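Local structure of cytochrome P450 RhF (6RO8) at residues Leu24-Lys27 / Gly28-Asp32; Pro134-Leu137 / Glu138-His142; Gly383-Ile386 / Gly387-Glu390. The protein forms the heme domain of a class VII cytochrome P450, binding heme b and probably acting as a monooxygenase and peroxygenase. All blocks are in the same frame, centred on the assembly; numbering follows the deposited sequence.

Contact 1: residues Leu24-Lys27 / Gly28-Asp32; sequences LQQK and GKNFD
Gln26 and Lys29 run side by side at the C-terminal end of an alpha-helix, their long chains pointing the same way. The ammonium NZ of Lys29 donates to the amide oxygen OE1 of Gln26 at 2.7 Å. Both chains start anti to their backbone nitrogens (chi1 -160° in Gln26, 179° in Lys29); the Gln26 chain then bends at chi2, and that of Lys29 at chi3, bringing OE1 and NZ together.

Backbone bonds of the i to i+4 kind close the last turn: Gly28 N to Leu24 O and Lys29 N to Gln25 O, each 2.8 Å, then Asn30 N to Gln26 O at 2.9 Å. Asn30 is the first residue to leave helical geometry, and Phe31 N turns back to Gly28 O at 3.1 Å.

Van der Waals contacts are few. Asn30 folds back beside the Gln26 carbonyl, and its ND2 lies 3.7 Å from Gln26 CG, the two amide planes 68° apart. Phe31 rests CB against Lys27 O at 3.6 Å.

Helix 20-29, the first modelled helix of this P450 heme domain, ends at the surface far from the heme and hands over to the loop leading to helix 36-40. Leu24 packs on Glu48, Phe49 and Gln52 of helix 47-52, while the departing chain bonds through Phe31 O to Ser58 of strand 55-58 and through Asp32 to Arg204 in a salt bridge.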
loop_
_atom_site.group_PDB
_atom_site.type_symbol
_atom_site.label_atom_id
_atom_site.label_comp_id
_atom_site.label_asym_id
_atom_site.label_seq_id
_atom_site.Cartn_x
_atom_site.Cartn_y
_atom_site.Cartn_z
ATOM N N LEU A 24 -24.005 12.967 13.802
ATOM C CA LEU A 24 -22.706 12.807 13.160
ATOM C C LEU A 24 -21.590 12.679 14.194
ATOM O O LEU A 24 -20.664 11.876 14.030
ATOM C CB LEU A 24 -22.445 13.983 12.228
ATOM C CG LEU A 24 -21.374 13.686 11.182
ATOM C CD1 LEU A 24 -21.820 12.482 10.328
ATOM C CD2 LEU A 24 -21.096 14.915 10.325
ATOM N N GLN A 25 -21.663 13.454 15.277
ATOM C CA GLN A 25 -20.611 13.374 16.282
ATOM C C GLN A 25 -20.601 12.012 16.947
ATOM O O GLN A 25 -19.537 11.418 17.141
ATOM C CB GLN A 25 -20.778 14.488 17.308
ATOM C CG GLN A 25 -21.193 15.786 16.666
ATOM C CD GLN A 25 -20.613 16.996 17.347
ATOM O OE1 GLN A 25 -19.419 17.281 17.216
ATOM N NE2 GLN A 25 -21.452 17.723 18.076
ATOM N N GLN A 26 -21.779 11.481 17.262
ATOM C CA GLN A 26 -21.841 10.123 17.787
ATOM C C GLN A 26 -21.316 9.105 16.770
ATOM O O GLN A 26 -20.564 8.193 17.132
ATOM C CB GLN A 26 -23.267 9.791 18.203
ATOM C CG GLN A 26 -23.337 8.629 19.173
ATOM C CD GLN A 26 -22.782 8.976 20.549
ATOM O OE1 GLN A 26 -22.388 8.089 21.316
ATOM N NE2 GLN A 26 -22.746 10.272 20.868
ATOM N N LYS A 27 -21.705 9.236 15.494
ATOM C CA LYS A 27 -21.194 8.302 14.497
ATOM C C LYS A 27 -19.677 8.374 14.429
ATOM O O LYS A 27 -19.003 7.347 14.288
ATOM C CB LYS A 27 -21.792 8.583 13.117
ATOM C CG LYS A 27 -23.260 8.231 12.948
ATOM C CD LYS A 27 -23.492 7.576 11.589
ATOM C CE LYS A 27 -24.261 8.480 10.624
ATOM N NZ LYS A 27 -25.733 8.202 10.625
ATOM N N GLY A 28 -19.124 9.585 14.547
ATOM C CA GLY A 28 -17.680 9.738 14.523
ATOM C C GLY A 28 -17.012 9.159 15.753
ATOM O O GLY A 28 -15.982 8.484 15.651
ATOM N N LYS A 29 -17.584 9.419 16.933
ATOM C CA LYS A 29 -17.097 8.771 18.144
ATOM C C LYS A 29 -17.056 7.261 17.972
ATOM O O LYS A 29 -16.098 6.604 18.395
ATOM C CB LYS A 29 -17.979 9.141 19.331
ATOM C CG LYS A 29 -17.543 8.482 20.633
ATOM C CD LYS A 29 -18.498 8.794 21.792
ATOM C CE LYS A 29 -19.150 7.526 22.346
ATOM N NZ LYS A 29 -20.384 7.827 23.131
ATOM N N ASN A 30 -18.065 6.694 17.324
ATOM C CA ASN A 30 -18.154 5.251 17.167
ATOM C C ASN A 30 -17.510 4.740 15.894
ATOM O O ASN A 30 -17.713 3.577 15.546
ATOM C CB ASN A 30 -19.616 4.824 17.201
ATOM C CG ASN A 30 -20.245 5.101 18.530
ATOM O OD1 ASN A 30 -19.595 4.955 19.557
ATOM N ND2 ASN A 30 -21.506 5.514 18.528
ATOM N N PHE A 31 -16.750 5.564 15.186
ATOM C CA PHE A 31 -16.393 5.183 13.831
ATOM C C PHE A 31 -15.433 4.003 13.861
ATOM O O PHE A 31 -14.319 4.104 14.389
ATOM C CB PHE A 31 -15.795 6.358 13.060
ATOM C CG PHE A 31 -15.679 6.087 11.588
ATOM C CD1 PHE A 31 -14.596 5.391 11.085
ATOM C CD2 PHE A 31 -16.674 6.488 10.706
ATOM C CE1 PHE A 31 -14.495 5.113 9.728
ATOM C CE2 PHE A 31 -16.575 6.205 9.335
ATOM C CZ PHE A 31 -15.487 5.508 8.856
ATOM N N ASP A 32 -15.884 2.881 13.300
ATOM C CA ASP A 32 -15.113 1.645 13.252
ATOM C C ASP A 32 -14.758 1.314 11.805
ATOM O O ASP A 32 -15.643 1.019 10.988
ATOM C CB ASP A 32 -15.895 0.499 13.891
ATOM C CG ASP A 32 -15.050 -0.738 14.103
ATOM O OD1 ASP A 32 -13.887 -0.769 13.646
ATOM O OD2 ASP A 32 -15.545 -1.685 14.745
#

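Contact 2: residues Pro134-Leu137 / Glu138-His142; sequences PQNL and EEHQH
Pro134 to His142 form the first turns of helix 134-155, an alpha-helix of the P450 heme domain in which the carbonyls of Pro134-Leu137 receive the N-H groups of Glu138-Gln141 in i to i+4 register. One side of it lies on helix 170-179, through Leu137 on Phe179, and on helix 384-401, through Gln141 on Ile393. Glu138 N reaches Pro134 O at 2.6 Å and Gln141 N reaches Leu137 O at 2.9 Å. The bond from Glu139 N to Gln135 O is longer, 3.2 Å, and that from His140 N to Asn136 O is weak.

The same Asn136 carbonyl has a stronger partner in the side chain of His140, whose ND1 donates to Asn136 O at 2.9 Å with an N-H...O angle of 165°. The oxygen lies almost in the imidazole plane, whereas ND1 stands well above the carbonyl plane. With chi1 at -80°, His140 CG lies beside its own backbone N, and the ring turns back along the helix toward the preceding turn. The bond is consistent with a proton on ND1 and would limit rotation of the ring, which also meets Phe179 edge-to-face and touches His178.

Asn136 brings its amide to the CE1-ND1 side of the imidazole, the two planes nearly perpendicular at 83°. Its ND2 bonds to Ala131 O, tying the side chain to the segment before the helix. Pro134 and Glu138 occupy the exposed side, where the Glu138 chain folds over the Pro134 carbonyl and its carboxylate oxygen OE1 lies 3.8 Å from Pro134 CB.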
loop_
_atom_site.group_PDB
_atom_site.type_symbol
_atom_site.label_atom_id
_atom_site.label_comp_id
_atom_site.label_asym_id
_atom_site.label_seq_id
_atom_site.Cartn_x
_atom_site.Cartn_y
_atom_site.Cartn_z
ATOM N N PRO A 134 16.238 6.042 -13.601
ATOM C CA PRO A 134 15.368 5.582 -14.693
ATOM C C PRO A 134 16.010 4.479 -15.516
ATOM O O PRO A 134 15.298 3.601 -16.015
ATOM C CB PRO A 134 15.146 6.856 -15.514
ATOM C CG PRO A 134 16.458 7.600 -15.347
ATOM C CD PRO A 134 16.877 7.334 -13.914
ATOM N N GLN A 135 17.335 4.496 -15.665
ATOM C CA GLN A 135 18.015 3.377 -16.304
ATOM C C GLN A 135 17.678 2.068 -15.597
ATOM O O GLN A 135 17.312 1.077 -16.237
ATOM C CB GLN A 135 19.532 3.614 -16.322
ATOM C CG GLN A 135 20.282 2.621 -17.175
ATOM C CD GLN A 135 21.785 2.627 -16.936
ATOM O OE1 GLN A 135 22.247 3.094 -15.902
ATOM N NE2 GLN A 135 22.550 2.119 -17.894
ATOM N N ASN A 136 17.796 2.045 -14.272
ATOM C CA ASN A 136 17.571 0.798 -13.555
ATOM C C ASN A 136 16.101 0.405 -13.628
ATOM O O ASN A 136 15.766 -0.771 -13.795
ATOM C CB ASN A 136 18.045 0.937 -12.106
ATOM C CG ASN A 136 17.944 -0.374 -11.323
ATOM O OD1 ASN A 136 18.457 -1.405 -11.743
ATOM N ND2 ASN A 136 17.248 -0.339 -10.199
ATOM N N LEU A 137 15.208 1.383 -13.540
ATOM C CA LEU A 137 13.793 1.078 -13.689
ATOM C C LEU A 137 13.458 0.701 -15.128
ATOM O O LEU A 137 12.557 -0.115 -15.360
ATOM C CB LEU A 137 12.962 2.267 -13.201
ATOM C CG LEU A 137 13.192 2.604 -11.708
ATOM C CD1 LEU A 137 12.274 3.699 -11.213
ATOM C CD2 LEU A 137 13.052 1.365 -10.831
ATOM N N GLU A 138 14.195 1.248 -16.100
ATOM C CA GLU A 138 13.942 0.910 -17.498
ATOM C C GLU A 138 14.136 -0.576 -17.747
ATOM O O GLU A 138 13.348 -1.201 -18.465
ATOM C CB GLU A 138 14.865 1.706 -18.417
ATOM C CG GLU A 138 14.207 2.892 -19.079
ATOM C CD GLU A 138 15.174 4.050 -19.279
ATOM O OE1 GLU A 138 14.797 5.202 -18.973
ATOM O OE2 GLU A 138 16.309 3.806 -19.745
ATOM N N GLU A 139 15.194 -1.161 -17.181
ATOM C CA GLU A 139 15.449 -2.562 -17.471
ATOM C C GLU A 139 14.491 -3.451 -16.705
ATOM O O GLU A 139 14.099 -4.513 -17.193
ATOM C CB GLU A 139 16.925 -2.895 -17.201
ATOM C CG GLU A 139 17.861 -2.186 -18.182
ATOM C CD GLU A 139 19.356 -2.444 -17.889
ATOM O OE1 GLU A 139 19.686 -3.016 -16.818
ATOM O OE2 GLU A 139 20.200 -2.082 -18.747
ATOM N N HIS A 140 14.068 -3.013 -15.529
ATOM C CA HIS A 140 13.029 -3.747 -14.824
ATOM C C HIS A 140 11.712 -3.722 -15.599
ATOM O O HIS A 140 10.963 -4.713 -15.598
ATOM C CB HIS A 140 12.874 -3.187 -13.404
ATOM C CG HIS A 140 13.908 -3.701 -12.450
ATOM N ND1 HIS A 140 15.092 -3.042 -12.198
ATOM C CD2 HIS A 140 13.948 -4.839 -11.716
ATOM C CE1 HIS A 140 15.803 -3.737 -11.328
ATOM N NE2 HIS A 140 15.133 -4.835 -11.023
ATOM N N GLN A 141 11.440 -2.620 -16.299
ATOM C CA GLN A 141 10.248 -2.536 -17.134
ATOM C C GLN A 141 10.243 -3.624 -18.211
ATOM O O GLN A 141 9.242 -4.325 -18.397
ATOM C CB GLN A 141 10.165 -1.141 -17.752
ATOM C CG GLN A 141 8.846 -0.801 -18.393
ATOM C CD GLN A 141 8.841 0.595 -18.962
ATOM O OE1 GLN A 141 9.872 1.096 -19.403
ATOM N NE2 GLN A 141 7.682 1.238 -18.946
ATOM N N HIS A 142 11.362 -3.784 -18.927
ATOM C CA HIS A 142 11.494 -4.889 -19.873
ATOM C C HIS A 142 11.110 -6.201 -19.215
ATOM O O HIS A 142 10.411 -7.032 -19.808
ATOM C CB HIS A 142 12.931 -4.974 -20.403
ATOM C CG HIS A 142 13.162 -6.101 -21.371
ATOM N ND1 HIS A 142 12.134 -6.786 -21.989
ATOM C CD2 HIS A 142 14.307 -6.661 -21.828
ATOM C CE1 HIS A 142 12.635 -7.716 -22.782
ATOM N NE2 HIS A 142 13.953 -7.661 -22.703
#

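Contact 3: residues Gly383-Ile386 / Gly387-Glu390; sequences GKNI and GRME. With HEM (protoporphyrin IX containing Fe), chain B.
Gly383 meets Gly387 through the first backbone bond of helix 384-401, its carbonyl O receiving Gly387 N at 2.9 Å. Gly383 is the N-cap residue, CA 3.6 Å from heme C3C; with no side chain, it lets the backbone lie directly against the porphyrin.

Lys384 comes next, CG set between the backbone N and the carbonyl carbon (chi1 59°), from where its extended chain runs beside Arg388. Its CD lies 3.5 Å from Arg388 NH1, and CB sits over one guanidinium face. The two cations share water 1, which accepts from Lys384 NZ and Arg388 NH2; Lys384 NZ also bonds to Gln380, and Arg388 NH2 forms a salt bridge with Glu308, which probably tempers the repulsion.

In a P450 this is the start of the L helix, directly after the heme-binding cysteine loop, where Cys381 ligates the iron; water 2 lies 2.3 Å from the iron (FE). Asn385 crosses to the guanidinium edge: its OD1 accepts from Arg388 NH1 at 2.9 Å, in the guanidinium plane, with an N-H...O angle of 156°. Asn385 O takes Met389 N.

Ile386 CD1 lies 4.0 Å from the heme vinyl carbon CBC, while CG2 lies alongside the Glu390 carboxylate, 3.2 Å from OE2, and meets Met389 CE more loosely. Ile386 O receives Glu390 N at 3.0 Å.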
loop_
_atom_site.group_PDB
_atom_site.type_symbol
_atom_site.label_atom_id
_atom_site.label_comp_id
_atom_site.label_asym_id
_atom_site.label_seq_id
_atom_site.Cartn_x
_atom_site.Cartn_y
_atom_site.Cartn_z
ATOM N N GLY A 383 8.774 3.934 -4.485
ATOM C CA GLY A 383 8.567 2.980 -5.554
ATOM C C GLY A 383 7.347 3.318 -6.387
ATOM O O GLY A 383 6.864 2.466 -7.153
ATOM N N LYS A 384 6.857 4.566 -6.267
ATOM C CA LYS A 384 5.642 4.953 -6.986
ATOM C C LYS A 384 5.778 4.679 -8.486
ATOM O O LYS A 384 4.820 4.236 -9.133
ATOM C CB LYS A 384 5.295 6.432 -6.734
ATOM C CG LYS A 384 6.376 7.468 -7.141
ATOM C CD LYS A 384 5.887 8.914 -6.916
ATOM C CE LYS A 384 6.986 9.943 -7.231
ATOM N NZ LYS A 384 6.449 11.336 -7.341
ATOM N N ASN A 385 6.963 4.898 -9.059
ATOM C CA ASN A 385 7.032 4.674 -10.499
ATOM C C ASN A 385 7.137 3.202 -10.854
ATOM O O ASN A 385 6.707 2.810 -11.936
ATOM C CB ASN A 385 8.176 5.459 -11.127
ATOM C CG ASN A 385 7.879 6.928 -11.184
ATOM O OD1 ASN A 385 6.741 7.341 -11.380
ATOM N ND2 ASN A 385 8.883 7.726 -10.937
ATOM N N ILE A 386 7.683 2.368 -9.980
ATOM C CA ILE A 386 7.596 0.933 -10.217
ATOM C C ILE A 386 6.135 0.501 -10.200
ATOM O O ILE A 386 5.664 -0.209 -11.099
ATOM C CB ILE A 386 8.433 0.157 -9.182
ATOM C CG1 ILE A 386 9.921 0.478 -9.357
ATOM C CG2 ILE A 386 8.166 -1.327 -9.318
ATOM C CD1 ILE A 386 10.775 0.168 -8.083
ATOM N N GLY A 387 5.386 0.972 -9.200
ATOM C CA GLY A 387 3.961 0.670 -9.147
ATOM C C GLY A 387 3.208 1.116 -10.390
ATOM O O GLY A 387 2.364 0.370 -10.914
ATOM N N ARG A 388 3.504 2.339 -10.884
ATOM C CA ARG A 388 2.817 2.863 -12.060
ATOM C C ARG A 388 3.167 2.040 -13.279
ATOM O O ARG A 388 2.305 1.699 -14.098
ATOM C CB ARG A 388 3.223 4.311 -12.303
ATOM C CG ARG A 388 2.645 5.335 -11.364
ATOM C CD ARG A 388 3.409 6.645 -11.460
ATOM N NE ARG A 388 2.668 7.709 -10.794
ATOM C CZ ARG A 388 3.249 8.728 -10.180
ATOM N NH1 ARG A 388 4.571 8.809 -10.154
ATOM N NH2 ARG A 388 2.514 9.656 -9.587
ATOM N N MET A 389 4.458 1.749 -13.427
ATOM C CA MET A 389 4.935 0.968 -14.553
ATOM C C MET A 389 4.242 -0.389 -14.606
ATOM O O MET A 389 3.802 -0.816 -15.672
ATOM C CB MET A 389 6.439 0.814 -14.432
ATOM C CG MET A 389 7.064 -0.143 -15.365
ATOM S SD MET A 389 7.683 -1.497 -14.369
ATOM C CE MET A 389 9.139 -0.795 -13.619
ATOM N N GLU A 390 4.104 -1.082 -13.464
ATOM C CA GLU A 390 3.498 -2.411 -13.523
ATOM C C GLU A 390 2.020 -2.321 -13.868
ATOM O O GLU A 390 1.508 -3.152 -14.624
ATOM C CB GLU A 390 3.713 -3.158 -12.212
ATOM C CG GLU A 390 5.167 -3.407 -11.896
ATOM C CD GLU A 390 5.354 -4.220 -10.640
ATOM O OE1 GLU A 390 4.802 -5.336 -10.556
ATOM O OE2 GLU A 390 6.052 -3.734 -9.730
HETATM C CHA HEM B . 6.271 4.946 1.104
HETATM C CHB HEM B . 2.108 3.690 -1.083
HETATM C CHC HEM B . 4.478 0.639 -4.058
HETATM C CHD HEM B . 8.522 1.572 -1.531
HETATM C C1A HEM B . 4.930 4.871 0.795
HETATM C C2A HEM B . 3.839 5.570 1.449
HETATM C C3A HEM B . 2.703 5.225 0.851
HETATM C C4A HEM B . 3.009 4.282 -0.211
HETATM C CMA HEM B . 1.307 5.751 1.244
HETATM C CAA HEM B . 3.962 6.561 2.629
HETATM C CBA HEM B . 3.934 7.957 2.039
HETATM C CGA HEM B . 4.135 9.009 3.095
HETATM O O1A HEM B . 4.263 8.654 4.293
HETATM O O2A HEM B . 4.168 10.206 2.723
HETATM C C1B HEM B . 2.394 2.837 -2.122
HETATM C C2B HEM B . 1.459 2.413 -3.147
HETATM C C3B HEM B . 2.111 1.553 -3.966
HETATM C C4B HEM B . 3.480 1.417 -3.488
HETATM C CMB HEM B . -0.014 2.899 -3.214
HETATM C CAB HEM B . 1.611 0.818 -5.232
HETATM C CBB HEM B . 0.464 1.064 -5.865
HETATM C C1C HEM B . 5.790 0.617 -3.637
HETATM C C2C HEM B . 6.883 -0.171 -4.179
HETATM C C3C HEM B . 7.992 0.113 -3.459
HETATM C C4C HEM B . 7.637 1.077 -2.456
HETATM C CMC HEM B . 6.737 -1.138 -5.374
HETATM C CAC HEM B . 9.453 -0.407 -3.560
HETATM C CBC HEM B . 9.832 -1.327 -4.449
HETATM C C1D HEM B . 8.275 2.537 -0.586
HETATM C C2D HEM B . 9.236 3.060 0.356
HETATM C C3D HEM B . 8.629 3.995 1.076
HETATM C C4D HEM B . 7.247 4.105 0.621
HETATM C CMD HEM B . 10.708 2.620 0.515
HETATM C CAD HEM B . 9.304 4.786 2.220
HETATM C CBD HEM B . 10.004 6.041 1.717
HETATM C CGD HEM B . 10.225 6.982 2.880
HETATM O O1D HEM B . 9.848 6.620 4.014
HETATM O O2D HEM B . 10.765 8.099 2.687
HETATM N NA HEM B . 4.381 4.087 -0.199
HETATM N NB HEM B . 3.609 2.212 -2.362
HETATM N NC HEM B . 6.297 1.360 -2.585
HETATM N ND HEM B . 7.072 3.201 -0.399
HETATM FE FE HEM B . 5.356 2.696 -1.413
HETATM O O HOH W 1 4.018 11.416 -7.691
HETATM O O HOH W 2 5.021 1.132 0.243
#

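Each contact is local, built on one alpha-helix: contact 1 on its C-terminal end and the loop beyond, contacts 2 and 3 on helix starts. Contact 3 is buried against the heme, contact 2 lies at the surface, and contact 1 is partly buried, its nearest atoms about 26 Å from those of contact 3, across the chain's centre. Contacts 2 and 3 pack together: Leu137 CD2 meets Ile386 CG1 at 3.6 Å and Gln141 CG meets Met389 CG at 3.6 Å, so helix 134-155 covers one flank of helix 384-401. Polar side-chain bonding ranges from lysine-to-amide in contact 1 through histidine-to-carbonyl in contact 2 to arginine-to-amide in contact 3.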